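Local coordinates for protein signal recognition particle receptor FtsY (Sulfolobus acidocaldarius, PDB 5L3S) that serves as the receptor (docking protein) of the signal recognition particle, built from a helical bundle and a P-loop NTPase-fold domain of the SRP54 family, at residues 86-90 / 91-95; 119-122 / 123-126; 176-179 / 180-184. One frame throughout, in Å; residues are numbered along the deposited sequence.

Contact 1 of 3, residues 86-90 / 91-95; sequences QKTDL and IEKIR
D89 reaches across to the amides of I91 and E92 as the N-cap of helix 90-96, the short helix that follows the loop after helix 66-85. Its CG stands anti to the backbone N (chi1 176°), which brings OD2 to the amides at the start of the helix. D89 OD2 takes a weak bond from I91 N at 3.3 Å, strongly bent with an N-H...O angle of 124°, and another weak one from E92 N. The backbone carbonyl of D89 then receives K93 N, and L90 O receives I94 N. K93 can be followed outward from there. K93 CB lies 3.2 Å from L90 O. K93 CG sits near D89 O and packs beside T88 CB. K93 CD passes T88 O at 4.0 Å. K93 CE, where the chain bends at chi4, comes to 3.4 Å from T88 O. L90 touches F216 and Y272, I94 touches L125, and L90 CG meets I94 CD1 at 4.2 Å. On the outer side T88 and E92 cross at about a right angle, with T88 CG2 3.6 Å from E92 CD. A water links the two segments here, accepting from D89 N and donating to E92 OE1 at 3.1 Å.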
loop_
_atom_site.group_PDB
_atom_site.type_symbol
_atom_site.label_atom_id
_atom_site.label_comp_id
_atom_site.label_asym_id
_atom_site.label_seq_id
_atom_site.Cartn_x
_atom_site.Cartn_y
_atom_site.Cartn_z
ATOM N N GLN B 86 -5.783 -19.294 13.527
ATOM C CA GLN B 86 -6.083 -20.068 12.327
ATOM C C GLN B 86 -7.478 -20.685 12.379
ATOM O O GLN B 86 -7.928 -21.152 13.428
ATOM C CB GLN B 86 -5.057 -21.188 12.148
ATOM C CG GLN B 86 -3.743 -20.752 11.544
ATOM C CD GLN B 86 -2.815 -21.921 11.297
ATOM O OE1 GLN B 86 -2.596 -22.752 12.180
ATOM N NE2 GLN B 86 -2.272 -22.001 10.086
ATOM N N LYS B 87 -8.144 -20.694 11.231
ATOM C CA LYS B 87 -9.458 -21.309 11.089
ATOM C C LYS B 87 -9.350 -22.461 10.102
ATOM O O LYS B 87 -8.270 -22.733 9.571
ATOM C CB LYS B 87 -10.466 -20.291 10.554
ATOM C CG LYS B 87 -10.607 -19.034 11.396
ATOM C CD LYS B 87 -11.153 -19.344 12.779
ATOM C CE LYS B 87 -11.832 -18.122 13.381
ATOM N NZ LYS B 87 -11.013 -16.884 13.219
ATOM N N THR B 88 -10.474 -23.116 9.840
ATOM C CA THR B 88 -10.526 -24.183 8.846
ATOM C C THR B 88 -10.091 -23.670 7.476
ATOM O O THR B 88 -10.396 -22.536 7.099
ATOM C CB THR B 88 -11.945 -24.777 8.739
ATOM O OG1 THR B 88 -12.389 -25.179 10.040
ATOM C CG2 THR B 88 -11.958 -25.986 7.815
ATOM N N ASP B 89 -9.366 -24.509 6.741
ATOM C CA ASP B 89 -8.940 -24.182 5.383
ATOM C C ASP B 89 -10.147 -23.837 4.513
ATOM O O ASP B 89 -11.181 -24.505 4.594
ATOM C CB ASP B 89 -8.175 -25.363 4.789
ATOM C CG ASP B 89 -7.789 -25.138 3.344
ATOM O OD1 ASP B 89 -6.892 -24.309 3.089
ATOM O OD2 ASP B 89 -8.376 -25.797 2.464
ATOM N N LEU B 90 -10.011 -22.811 3.672
ATOM C CA LEU B 90 -11.149 -22.284 2.922
ATOM C C LEU B 90 -11.739 -23.291 1.946
ATOM O O LEU B 90 -12.954 -23.363 1.773
ATOM C CB LEU B 90 -10.766 -21.005 2.172
ATOM C CG LEU B 90 -11.874 -20.397 1.309
ATOM C CD1 LEU B 90 -13.088 -20.045 2.162
ATOM C CD2 LEU B 90 -11.372 -19.178 0.574
ATOM N N ILE B 91 -10.877 -24.057 1.295
ATOM C CA ILE B 91 -11.357 -25.047 0.343
ATOM C C ILE B 91 -12.141 -26.134 1.074
ATOM O O ILE B 91 -13.194 -26.566 0.606
ATOM C CB ILE B 91 -10.201 -25.631 -0.486
ATOM C CG1 ILE B 91 -9.635 -24.546 -1.407
ATOM C CG2 ILE B 91 -10.673 -26.825 -1.311
ATOM C CD1 ILE B 91 -8.187 -24.758 -1.762
ATOM N N GLU B 92 -11.650 -26.543 2.241
ATOM C CA GLU B 92 -12.361 -27.537 3.041
ATOM C C GLU B 92 -13.700 -26.965 3.504
ATOM O O GLU B 92 -14.707 -27.676 3.507
ATOM C CB GLU B 92 -11.514 -28.016 4.234
ATOM C CG GLU B 92 -12.260 -28.941 5.193
ATOM C CD GLU B 92 -11.470 -29.246 6.454
ATOM O OE1 GLU B 92 -10.232 -29.063 6.443
ATOM O OE2 GLU B 92 -12.087 -29.663 7.460
ATOM N N LYS B 93 -13.708 -25.680 3.857
ATOM C CA LYS B 93 -14.933 -24.961 4.219
ATOM C C LYS B 93 -15.968 -25.035 3.101
ATOM O O LYS B 93 -17.128 -25.363 3.338
ATOM C CB LYS B 93 -14.649 -23.480 4.477
ATOM C CG LYS B 93 -14.245 -23.091 5.894
ATOM C CD LYS B 93 -14.138 -21.559 5.990
ATOM C CE LYS B 93 -13.463 -21.084 7.276
ATOM N NZ LYS B 93 -14.370 -21.180 8.453
ATOM N N ILE B 94 -15.542 -24.701 1.887
ATOM C CA ILE B 94 -16.433 -24.740 0.727
ATOM C C ILE B 94 -16.926 -26.165 0.458
ATOM O O ILE B 94 -18.130 -26.393 0.341
ATOM C CB ILE B 94 -15.757 -24.182 -0.533
ATOM C CG1 ILE B 94 -15.342 -22.723 -0.309
ATOM C CG2 ILE B 94 -16.700 -24.302 -1.734
ATOM C CD1 ILE B 94 -14.527 -22.138 -1.435
ATOM N N ARG B 95 -16.002 -27.121 0.369
ATOM C CA ARG B 95 -16.389 -28.528 0.154
ATOM C C ARG B 95 -17.335 -29.074 1.222
ATOM O O ARG B 95 -18.203 -29.903 0.932
ATOM C CB ARG B 95 -15.151 -29.427 0.057
ATOM C CG ARG B 95 -14.377 -29.331 -1.260
ATOM C CD ARG B 95 -12.965 -29.871 -1.071
ATOM N NE ARG B 95 -12.197 -29.956 -2.312
ATOM C CZ ARG B 95 -10.931 -30.363 -2.372
ATOM N NH1 ARG B 95 -10.294 -30.715 -1.261
ATOM N NH2 ARG B 95 -10.300 -30.421 -3.538
HETATM O O HOH W 1 -8.656 -26.936 8.012
#

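Contact 2 of 3, residues 119-122 / 123-126; sequences AKVV and NMLK
A119 opens this turn of helix 114-127 by taking N123 N on its carbonyl oxygen, 3.0 Å away, while its methyl packs on H151 and L155 of helix 144-155. K120 follows with M124 N on its O. K120 O also accepts from a water at 2.7 Å, which in turn receives a weak bond from N123 ND2, so the water bridges carbonyl and side-chain amide. The K120 chain is fully extended beyond CG and leads to the carbonyls of G276 and D281, which NZ bonds, with a weaker bond to O6 of the bound phosphoaminophosphonic acid-guanylate ester. V121 carries the apolar part of the contact. With V121 CG1 anti to the backbone N (chi1 173°), that methyl lies beside L125 of the next turn. V121 CG1 meets L125 CD1 at 3.8 Å, the two side chains lying side by side and pointing the same way. M124 CE comes less close to V121 CG1, at 4.3 Å. V122 receives K126 N on its O at 2.9 Å, and K126 CG lies 3.4 Å from V122 O before the bent chain leads off to L155 O. V121, V122 and L125 touch strand 186-191, and V122 and L125 also touch strand 132-137. This is the sheet-facing packing of the helix after the P-loop in a P-loop NTPase fold, with K120 on the nucleotide side.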
loop_
_atom_site.group_PDB
_atom_site.type_symbol
_atom_site.label_atom_id
_atom_site.label_comp_id
_atom_site.label_asym_id
_atom_site.label_seq_id
_atom_site.Cartn_x
_atom_site.Cartn_y
_atom_site.Cartn_z
ATOM N N ALA B 119 -8.826 -13.239 -9.315
ATOM C CA ALA B 119 -8.325 -14.098 -10.383
ATOM C C ALA B 119 -7.462 -15.255 -9.856
ATOM O O ALA B 119 -7.560 -16.385 -10.337
ATOM C CB ALA B 119 -7.549 -13.262 -11.399
ATOM N N LYS B 120 -6.603 -14.974 -8.880
ATOM C CA LYS B 120 -5.784 -16.020 -8.283
ATOM C C LYS B 120 -6.652 -17.033 -7.541
ATOM O O LYS B 120 -6.371 -18.234 -7.557
ATOM C CB LYS B 120 -4.779 -15.418 -7.282
ATOM C CG LYS B 120 -3.806 -14.406 -7.883
ATOM C CD LYS B 120 -2.895 -13.854 -6.790
ATOM C CE LYS B 120 -1.974 -12.759 -7.325
ATOM N NZ LYS B 120 -0.999 -12.328 -6.265
ATOM N N VAL B 121 -7.687 -16.536 -6.867
ATOM C CA VAL B 121 -8.591 -17.405 -6.128
ATOM C C VAL B 121 -9.361 -18.300 -7.094
ATOM O O VAL B 121 -9.508 -19.500 -6.860
ATOM C CB VAL B 121 -9.541 -16.601 -5.205
ATOM C CG1 VAL B 121 -10.598 -17.526 -4.579
ATOM C CG2 VAL B 121 -8.740 -15.914 -4.089
ATOM N N VAL B 122 -9.842 -17.733 -8.193
ATOM C CA VAL B 122 -10.422 -18.567 -9.251
ATOM C C VAL B 122 -9.461 -19.667 -9.698
ATOM O O VAL B 122 -9.847 -20.832 -9.824
ATOM C CB VAL B 122 -10.795 -17.730 -10.501
ATOM C CG1 VAL B 122 -11.208 -18.661 -11.659
ATOM C CG2 VAL B 122 -11.907 -16.765 -10.164
ATOM N N ASN B 123 -8.208 -19.292 -9.958
ATOM C CA ASN B 123 -7.211 -20.282 -10.361
ATOM C C ASN B 123 -7.034 -21.393 -9.325
ATOM O O ASN B 123 -6.942 -22.569 -9.675
ATOM C CB ASN B 123 -5.862 -19.635 -10.650
ATOM C CG ASN B 123 -4.864 -20.617 -11.196
ATOM O OD1 ASN B 123 -4.998 -21.085 -12.319
ATOM N ND2 ASN B 123 -3.853 -20.944 -10.399
ATOM N N MET B 124 -7.020 -21.024 -8.053
ATOM C CA MET B 124 -6.832 -22.013 -7.000
ATOM C C MET B 124 -8.062 -22.921 -6.949
ATOM O O MET B 124 -7.932 -24.135 -6.842
ATOM C CB MET B 124 -6.588 -21.337 -5.647
ATOM C CG MET B 124 -6.480 -22.323 -4.475
ATOM S SD MET B 124 -6.313 -21.424 -2.927
ATOM C CE MET B 124 -7.729 -20.330 -2.991
ATOM N N LEU B 125 -9.251 -22.331 -7.070
ATOM C CA LEU B 125 -10.501 -23.107 -7.035
ATOM C C LEU B 125 -10.605 -24.092 -8.207
ATOM O O LEU B 125 -11.037 -25.248 -8.032
ATOM C CB LEU B 125 -11.724 -22.173 -6.983
ATOM C CG LEU B 125 -11.871 -21.324 -5.708
ATOM C CD1 LEU B 125 -12.952 -20.240 -5.844
ATOM C CD2 LEU B 125 -12.159 -22.196 -4.495
ATOM N N LYS B 126 -10.206 -23.641 -9.394
ATOM C CA LYS B 126 -10.174 -24.513 -10.564
ATOM C C LYS B 126 -9.280 -25.725 -10.348
ATOM O O LYS B 126 -9.648 -26.842 -10.725
ATOM C CB LYS B 126 -9.713 -23.772 -11.820
ATOM C CG LYS B 126 -10.721 -22.822 -12.409
ATOM C CD LYS B 126 -10.568 -22.760 -13.922
ATOM C CE LYS B 126 -9.210 -22.208 -14.334
ATOM N NZ LYS B 126 -8.957 -22.421 -15.790
HETATM O O HOH W 2 -3.931 -19.287 -7.361
#

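Contact 3 of 3, residues 176-179 / 180-184; sequences ISFA and KSRNI
Bonds from K180 N to I176 O and from S181 N to S177 O carry helix 168-181 to its last turn, where a Schellman motif ends it: I184 N reaches back to A179 O at 3.0 Å, N183 N bonds K180 O, and N183, with its positive phi of 54°, is the C-prime residue. R182 N makes weak bonds to F178 O and A179 O. Past this turn, I184 CB returns to A179 CB at 3.7 Å, an apolar contact between the last turn and the residue that follows the Schellman turn, and both side chains rest on I133 of strand 132-137. F178 and R182 also meet. R182 bends at chi2 and chi3 and folds back over the ring. R182 CG lies over one face of the F178 ring, offset toward its rim and 4.2 Å from the centroid, as a CH-pi contact. Farther out, the guanidinium turns one of its own faces to F178 CE1, 3.4 Å from R182 CZ, with ring and guanidinium planes 41° apart. S181 fixes the rotation of that group: R182 NH1 donates to S181 OG at 3.1 Å, with OG in the guanidinium plane. S181 OG in turn donates to F178 O, approaching from above the carbonyl plane. On another side of the helix I176 CG2 meets K180 CE at 3.6 Å, the two chains crossing at an angle. S181 OG is thus both acceptor and donor, and this relay ties the arginine to the last turn, holding the guanidinium's rotation while its face lies against the aromatic ring.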
loop_
_atom_site.group_PDB
_atom_site.type_symbol
_atom_site.label_atom_id
_atom_site.label_comp_id
_atom_site.label_asym_id
_atom_site.label_seq_id
_atom_site.Cartn_x
_atom_site.Cartn_y
_atom_site.Cartn_z
ATOM N N ILE B 176 -25.504 -14.365 -8.330
ATOM C CA ILE B 176 -25.955 -15.429 -7.429
ATOM C C ILE B 176 -27.137 -16.215 -7.995
ATOM O O ILE B 176 -27.184 -17.452 -7.908
ATOM C CB ILE B 176 -26.279 -14.850 -6.038
ATOM C CG1 ILE B 176 -24.997 -14.270 -5.420
ATOM C CG2 ILE B 176 -26.937 -15.918 -5.136
ATOM C CD1 ILE B 176 -25.229 -13.460 -4.171
ATOM N N SER B 177 -28.085 -15.511 -8.601
ATOM C CA SER B 177 -29.236 -16.178 -9.208
ATOM C C SER B 177 -28.793 -17.123 -10.327
ATOM O O SER B 177 -29.296 -18.251 -10.460
ATOM C CB SER B 177 -30.229 -15.149 -9.760
ATOM O OG SER B 177 -31.291 -15.804 -10.440
ATOM N N PHE B 178 -27.847 -16.647 -11.125
ATOM C CA PHE B 178 -27.296 -17.413 -12.239
ATOM C C PHE B 178 -26.560 -18.646 -11.724
ATOM O O PHE B 178 -26.710 -19.739 -12.266
ATOM C CB PHE B 178 -26.343 -16.530 -13.065
ATOM C CG PHE B 178 -25.730 -17.233 -14.248
ATOM C CD1 PHE B 178 -26.342 -17.191 -15.487
ATOM C CD2 PHE B 178 -24.538 -17.932 -14.122
ATOM C CE1 PHE B 178 -25.783 -17.835 -16.579
ATOM C CE2 PHE B 178 -23.977 -18.585 -15.210
ATOM C CZ PHE B 178 -24.603 -18.531 -16.443
ATOM N N ALA B 179 -25.758 -18.466 -10.677
ATOM C CA ALA B 179 -25.001 -19.582 -10.121
ATOM C C ALA B 179 -25.918 -20.641 -9.538
ATOM O O ALA B 179 -25.679 -21.837 -9.723
ATOM C CB ALA B 179 -23.995 -19.096 -9.080
ATOM N N LYS B 180 -26.983 -20.208 -8.862
ATOM C CA LYS B 180 -27.957 -21.141 -8.283
ATOM C C LYS B 180 -28.570 -22.058 -9.324
ATOM O O LYS B 180 -28.617 -23.277 -9.140
ATOM C CB LYS B 180 -29.083 -20.397 -7.555
ATOM C CG LYS B 180 -28.725 -19.896 -6.173
ATOM C CD LYS B 180 -29.869 -19.098 -5.552
ATOM C CE LYS B 180 -29.425 -18.432 -4.252
ATOM N NZ LYS B 180 -30.492 -17.580 -3.656
ATOM N N SER B 181 -29.053 -21.480 -10.416
ATOM C CA SER B 181 -29.737 -22.288 -11.415
ATOM C C SER B 181 -28.779 -23.214 -12.165
ATOM O O SER B 181 -29.204 -24.204 -12.746
ATOM C CB SER B 181 -30.531 -21.408 -12.389
ATOM O OG SER B 181 -29.689 -20.514 -13.084
ATOM N N ARG B 182 -27.487 -22.906 -12.147
ATOM C CA ARG B 182 -26.536 -23.753 -12.851
ATOM C C ARG B 182 -25.725 -24.616 -11.901
ATOM O O ARG B 182 -24.785 -25.291 -12.329
ATOM C CB ARG B 182 -25.585 -22.915 -13.707
ATOM C CG ARG B 182 -26.256 -21.869 -14.566
ATOM C CD ARG B 182 -27.212 -22.459 -15.578
ATOM N NE ARG B 182 -27.241 -21.653 -16.800
ATOM C CZ ARG B 182 -27.889 -20.497 -16.930
ATOM N NH1 ARG B 182 -28.569 -19.990 -15.910
ATOM N NH2 ARG B 182 -27.854 -19.847 -18.086
ATOM N N ASN B 183 -26.078 -24.584 -10.618
ATOM C CA ASN B 183 -25.376 -25.371 -9.605
ATOM C C ASN B 183 -23.858 -25.134 -9.596
ATOM O O ASN B 183 -23.074 -26.072 -9.462
ATOM C CB ASN B 183 -25.698 -26.864 -9.765
ATOM C CG ASN B 183 -27.110 -27.202 -9.338
ATOM O OD1 ASN B 183 -27.524 -26.876 -8.226
ATOM N ND2 ASN B 183 -27.863 -27.843 -10.225
ATOM N N ILE B 184 -23.468 -23.872 -9.765
ATOM C CA ILE B 184 -22.075 -23.435 -9.659
ATOM C C ILE B 184 -21.623 -23.472 -8.198
ATOM O O ILE B 184 -22.370 -23.080 -7.304
ATOM C CB ILE B 184 -21.927 -22.001 -10.220
ATOM C CG1 ILE B 184 -22.367 -21.940 -11.686
ATOM C CG2 ILE B 184 -20.502 -21.455 -10.034
ATOM C CD1 ILE B 184 -21.736 -22.984 -12.567
#

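Overall arrangement
Contact 2 is the buried one, contact 1 is partly buried and contact 3 lies at the surface. The first two touch: I94 CD1 packs on L125 CD2 and I91 CD1 on M124 SD, so helix 90-96 lies against helix 114-127. Contact 3 touches neither, its nearest atoms about 8 Å from contact 1 and about 9 Å from contact 2, yet F178, A179 and I184 share strand 132-137 with V122 and L125. Chemistry follows position within the helices. At a start, 86-95 uses a carboxylate on amides; mid-helix, 119-126 has regular backbone bonds and aliphatic packing; at an end, 176-184 combines a Schellman turn with an arginine lying over a ring.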